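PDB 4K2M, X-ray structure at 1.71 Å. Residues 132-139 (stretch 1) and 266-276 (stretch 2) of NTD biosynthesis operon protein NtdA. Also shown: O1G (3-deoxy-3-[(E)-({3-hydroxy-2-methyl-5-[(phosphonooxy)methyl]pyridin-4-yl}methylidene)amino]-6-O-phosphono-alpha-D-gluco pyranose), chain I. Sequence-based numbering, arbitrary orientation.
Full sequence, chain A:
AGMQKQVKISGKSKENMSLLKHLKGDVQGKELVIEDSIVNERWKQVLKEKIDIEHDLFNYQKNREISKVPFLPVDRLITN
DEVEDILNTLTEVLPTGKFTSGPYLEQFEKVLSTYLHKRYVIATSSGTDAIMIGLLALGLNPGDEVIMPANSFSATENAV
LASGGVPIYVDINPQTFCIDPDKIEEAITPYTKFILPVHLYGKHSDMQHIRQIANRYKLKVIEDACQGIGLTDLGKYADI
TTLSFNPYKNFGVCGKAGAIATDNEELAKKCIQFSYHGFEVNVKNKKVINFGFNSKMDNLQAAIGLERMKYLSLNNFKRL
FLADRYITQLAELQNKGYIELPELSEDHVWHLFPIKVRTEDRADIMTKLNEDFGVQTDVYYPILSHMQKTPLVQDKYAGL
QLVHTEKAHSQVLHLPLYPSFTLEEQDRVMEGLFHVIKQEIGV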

# COMPACT_ATOMS: atom_id res chain seq x y z
N MET A 132 4.41 -11.79 -3.94
CA MET A 132 5.54 -11.35 -4.74
C MET A 132 6.83 -11.35 -3.94
O MET A 132 7.86 -11.88 -4.39
CB MET A 132 5.27 -9.95 -5.30
CG MET A 132 6.29 -9.49 -6.28
SD MET A 132 5.87 -7.82 -6.82
CE MET A 132 6.04 -6.92 -5.28
N ILE A 133 6.79 -10.78 -2.75
CA ILE A 133 7.96 -10.78 -1.88
C ILE A 133 8.36 -12.19 -1.47
O ILE A 133 9.56 -12.54 -1.48
CB ILE A 133 7.70 -9.89 -0.66
CG1 ILE A 133 7.69 -8.42 -1.10
CG2 ILE A 133 8.79 -10.08 0.38
CD1 ILE A 133 7.00 -7.51 -0.08
N GLY A 134 7.38 -13.03 -1.13
CA GLY A 134 7.69 -14.39 -0.72
C GLY A 134 8.41 -15.16 -1.81
O GLY A 134 9.39 -15.87 -1.56
N LEU A 135 7.94 -15.03 -3.05
CA LEU A 135 8.60 -15.69 -4.18
C LEU A 135 10.04 -15.23 -4.32
O LEU A 135 10.97 -16.04 -4.47
CB LEU A 135 7.83 -15.43 -5.48
CG LEU A 135 6.51 -16.20 -5.64
CD1 LEU A 135 5.67 -15.64 -6.78
CD2 LEU A 135 6.81 -17.66 -5.89
N LEU A 136 10.25 -13.92 -4.28
CA LEU A 136 11.60 -13.39 -4.41
C LEU A 136 12.49 -13.80 -3.24
O LEU A 136 13.66 -14.16 -3.44
CB LEU A 136 11.55 -11.86 -4.55
CG LEU A 136 10.89 -11.36 -5.83
CD1 LEU A 136 10.62 -9.86 -5.76
CD2 LEU A 136 11.77 -11.66 -7.07
N ALA A 137 11.96 -13.75 -2.02
CA ALA A 137 12.72 -14.15 -0.84
C ALA A 137 13.13 -15.62 -0.91
O ALA A 137 14.19 -15.99 -0.42
CB ALA A 137 11.93 -13.86 0.46
N LEU A 138 12.27 -16.44 -1.50
CA LEU A 138 12.54 -17.86 -1.68
C LEU A 138 13.54 -18.11 -2.81
O LEU A 138 13.91 -19.25 -3.08
CB LEU A 138 11.25 -18.61 -1.98
CG LEU A 138 10.36 -18.98 -0.79
CD1 LEU A 138 8.97 -19.42 -1.28
CD2 LEU A 138 11.00 -20.11 0.01
N GLY A 139 13.97 -17.05 -3.48
CA GLY A 139 15.02 -17.17 -4.49
C GLY A 139 14.54 -17.26 -5.92
O GLY A 139 15.29 -17.72 -6.79
P O1G I . 7.41 6.72 -1.13
C3A O1G I . 11.87 10.31 -2.10
O3 O1G I . 12.32 11.11 -1.10
C1 O1G I . 12.63 8.97 4.04
N1' O1G I . 11.76 9.70 -4.37
C2 O1G I . 12.58 9.36 2.56
O2 O1G I . 13.12 10.73 2.49
C9A O1G I . 12.24 10.51 -3.42
C2A O1G I . 13.17 11.65 -3.83
C3 O1G I . 11.16 9.32 1.98
N3' O1G I . 11.38 9.46 0.54
O1 O1G I . 11.98 9.97 4.83
C4 O1G I . 10.41 8.02 2.37
O4 O1G I . 9.05 8.42 2.11
C4A O1G I . 11.00 9.27 -1.77
C4B O1G I . 10.60 9.01 -0.37
C5 O1G I . 10.55 7.82 3.88
O5 O1G I . 11.93 7.73 4.27
C5A O1G I . 10.52 8.45 -2.77
C5T O1G I . 9.57 7.25 -2.59
C6 O1G I . 9.98 6.53 4.38
C6A O1G I . 10.91 8.68 -4.08
OP1 O1G I . 7.41 5.36 -1.79
OP2 O1G I . 6.05 7.35 -1.14
OP3 O1G I . 8.06 6.64 0.27
OP4 O1G I . 8.31 7.74 -2.03
O6 O1G I . 9.98 6.32 5.74
P' O1G I . 8.81 5.43 6.41
OP6 O1G I . 7.50 6.05 5.95
OP7 O1G I . 9.03 4.01 5.93
OP8 O1G I . 9.07 5.62 7.90
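Stretch 2 (266-276) ELAKKCIQFSY

Two helices far apart in sequence can pack closely when a small residue lies where their backbones come nearest, and this pair from NtdA is a compact example. Stretch 1 is helical from 132 to 137 and closes in a Schellman motif, with G139 at positive phi and its N bonded to L136 O at 2.9 Å. Stretch 2 continues a helix that begins earlier in the chain and carries the regular i to i+4 bonding, such as C271 N to L267 O at 2.9 Å, before Y276 leaves helical geometry, at phi -141° and psi 73°. The axes approach to 8.7 Å, and their N-to-C directions differ by 125°, so stretch 2 runs obliquely against the direction of stretch 1. In register, I133 CA lies 6.1 Å from F274 CA, and A137 CA 5.1 Å from K270 CA.

At this close approach A137 supplies the knob: its methyl sits in a hole formed by L267, K270, C271 and F274. A137 CB stands 3.5 Å from C271 SG and 3.9 Å from both K270 CB and L267 CD1. K270 starts toward stretch 1, but the end of its side chain leads away, leaving its aliphatic part beside the alanine.

Around this center, larger side chains extend the contact. L136 CB sits over one face of the F274 ring, 3.8 Å from the centroid and 11° off the normal, a CH-pi arrangement. I133 reaches F274 CB through CG2 at 3.7 Å, while I133 CD1 comes within 3.7 Å of S275 CA. Toward the other end, L138 CD2 meets L267 CD2 at 3.6 Å, although the CA-to-CB bond of L138 points away. No hydrogen bond crosses the interface; its side-chain packing is predominantly apolar. Beyond it, Y276 OH donates to O1G OP7 at 2.7 Å.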

# COMPACT_ATOMS: atom_id res chain seq x y z
N GLU A 266 16.24 -17.20 8.07
CA GLU A 266 16.92 -16.56 6.95
C GLU A 266 15.91 -16.11 5.91
O GLU A 266 16.07 -15.07 5.28
CB GLU A 266 17.94 -17.49 6.29
CG GLU A 266 19.17 -17.80 7.15
CD GLU A 266 20.14 -16.63 7.28
OE1 GLU A 266 19.97 -15.60 6.59
OE2 GLU A 266 21.08 -16.75 8.09
N LEU A 267 14.86 -16.91 5.73
CA LEU A 267 13.82 -16.57 4.76
C LEU A 267 13.07 -15.32 5.23
O LEU A 267 12.80 -14.42 4.44
CB LEU A 267 12.88 -17.75 4.56
CG LEU A 267 11.81 -17.67 3.48
CD1 LEU A 267 12.43 -17.30 2.13
CD2 LEU A 267 11.08 -19.02 3.40
N ALA A 268 12.75 -15.26 6.52
CA ALA A 268 12.13 -14.08 7.11
C ALA A 268 12.96 -12.82 6.88
O ALA A 268 12.42 -11.76 6.53
CB ALA A 268 11.87 -14.29 8.59
N LYS A 269 14.26 -12.92 7.09
CA LYS A 269 15.15 -11.78 6.91
C LYS A 269 15.09 -11.29 5.47
O LYS A 269 15.02 -10.07 5.20
CB LYS A 269 16.58 -12.15 7.31
CG LYS A 269 17.59 -11.08 6.92
CD LYS A 269 18.90 -11.25 7.68
CE LYS A 269 19.36 -12.69 7.66
NZ LYS A 269 20.84 -12.85 7.81
N LYS A 270 15.10 -12.23 4.53
CA LYS A 270 15.03 -11.85 3.12
C LYS A 270 13.69 -11.20 2.81
O LYS A 270 13.62 -10.26 2.01
CB LYS A 270 15.29 -13.07 2.22
CG LYS A 270 16.74 -13.54 2.22
CD LYS A 270 16.91 -14.81 1.37
CE LYS A 270 18.38 -15.24 1.25
NZ LYS A 270 18.87 -15.98 2.44
N CYS A 271 12.61 -11.68 3.42
CA CYS A 271 11.30 -11.05 3.23
C CYS A 271 11.30 -9.61 3.73
O CYS A 271 10.76 -8.72 3.07
CB CYS A 271 10.19 -11.81 3.95
SG CYS A 271 9.80 -13.41 3.21
N ILE A 272 11.89 -9.38 4.90
CA ILE A 272 11.96 -8.02 5.42
C ILE A 272 12.77 -7.13 4.49
O ILE A 272 12.39 -5.99 4.23
CB ILE A 272 12.56 -7.98 6.84
CG1 ILE A 272 11.64 -8.74 7.81
CG2 ILE A 272 12.75 -6.55 7.31
CD1 ILE A 272 12.26 -8.98 9.18
N GLN A 273 13.88 -7.65 3.97
CA GLN A 273 14.72 -6.87 3.06
C GLN A 273 13.96 -6.51 1.78
O GLN A 273 13.95 -5.35 1.37
CB GLN A 273 16.04 -7.61 2.73
CG GLN A 273 16.88 -7.85 3.97
CD GLN A 273 17.96 -8.89 3.75
OE1 GLN A 273 17.99 -9.58 2.72
NE2 GLN A 273 18.87 -9.01 4.71
N PHE A 274 13.28 -7.48 1.18
CA PHE A 274 12.50 -7.20 -0.02
C PHE A 274 11.30 -6.27 0.24
O PHE A 274 10.90 -5.52 -0.65
CB PHE A 274 12.00 -8.50 -0.66
CG PHE A 274 12.96 -9.09 -1.65
CD1 PHE A 274 13.18 -8.46 -2.87
CD2 PHE A 274 13.63 -10.27 -1.37
CE1 PHE A 274 14.05 -9.00 -3.80
CE2 PHE A 274 14.52 -10.82 -2.30
CZ PHE A 274 14.72 -10.19 -3.51
N SER A 275 10.75 -6.32 1.45
CA SER A 275 9.56 -5.53 1.80
C SER A 275 9.91 -4.07 2.03
O SER A 275 9.03 -3.19 2.04
CB SER A 275 8.93 -6.09 3.08
OG SER A 275 9.66 -5.64 4.22
N TYR A 276 11.19 -3.80 2.24
CA TYR A 276 11.60 -2.44 2.55
C TYR A 276 12.92 -2.05 1.89
O TYR A 276 13.96 -1.96 2.55
CB TYR A 276 11.61 -2.21 4.06
CG TYR A 276 11.60 -0.76 4.46
CD1 TYR A 276 10.56 0.08 4.09
CD2 TYR A 276 12.63 -0.23 5.24
CE1 TYR A 276 10.55 1.43 4.47
CE2 TYR A 276 12.63 1.11 5.62
CZ TYR A 276 11.58 1.92 5.23
OH TYR A 276 11.56 3.24 5.61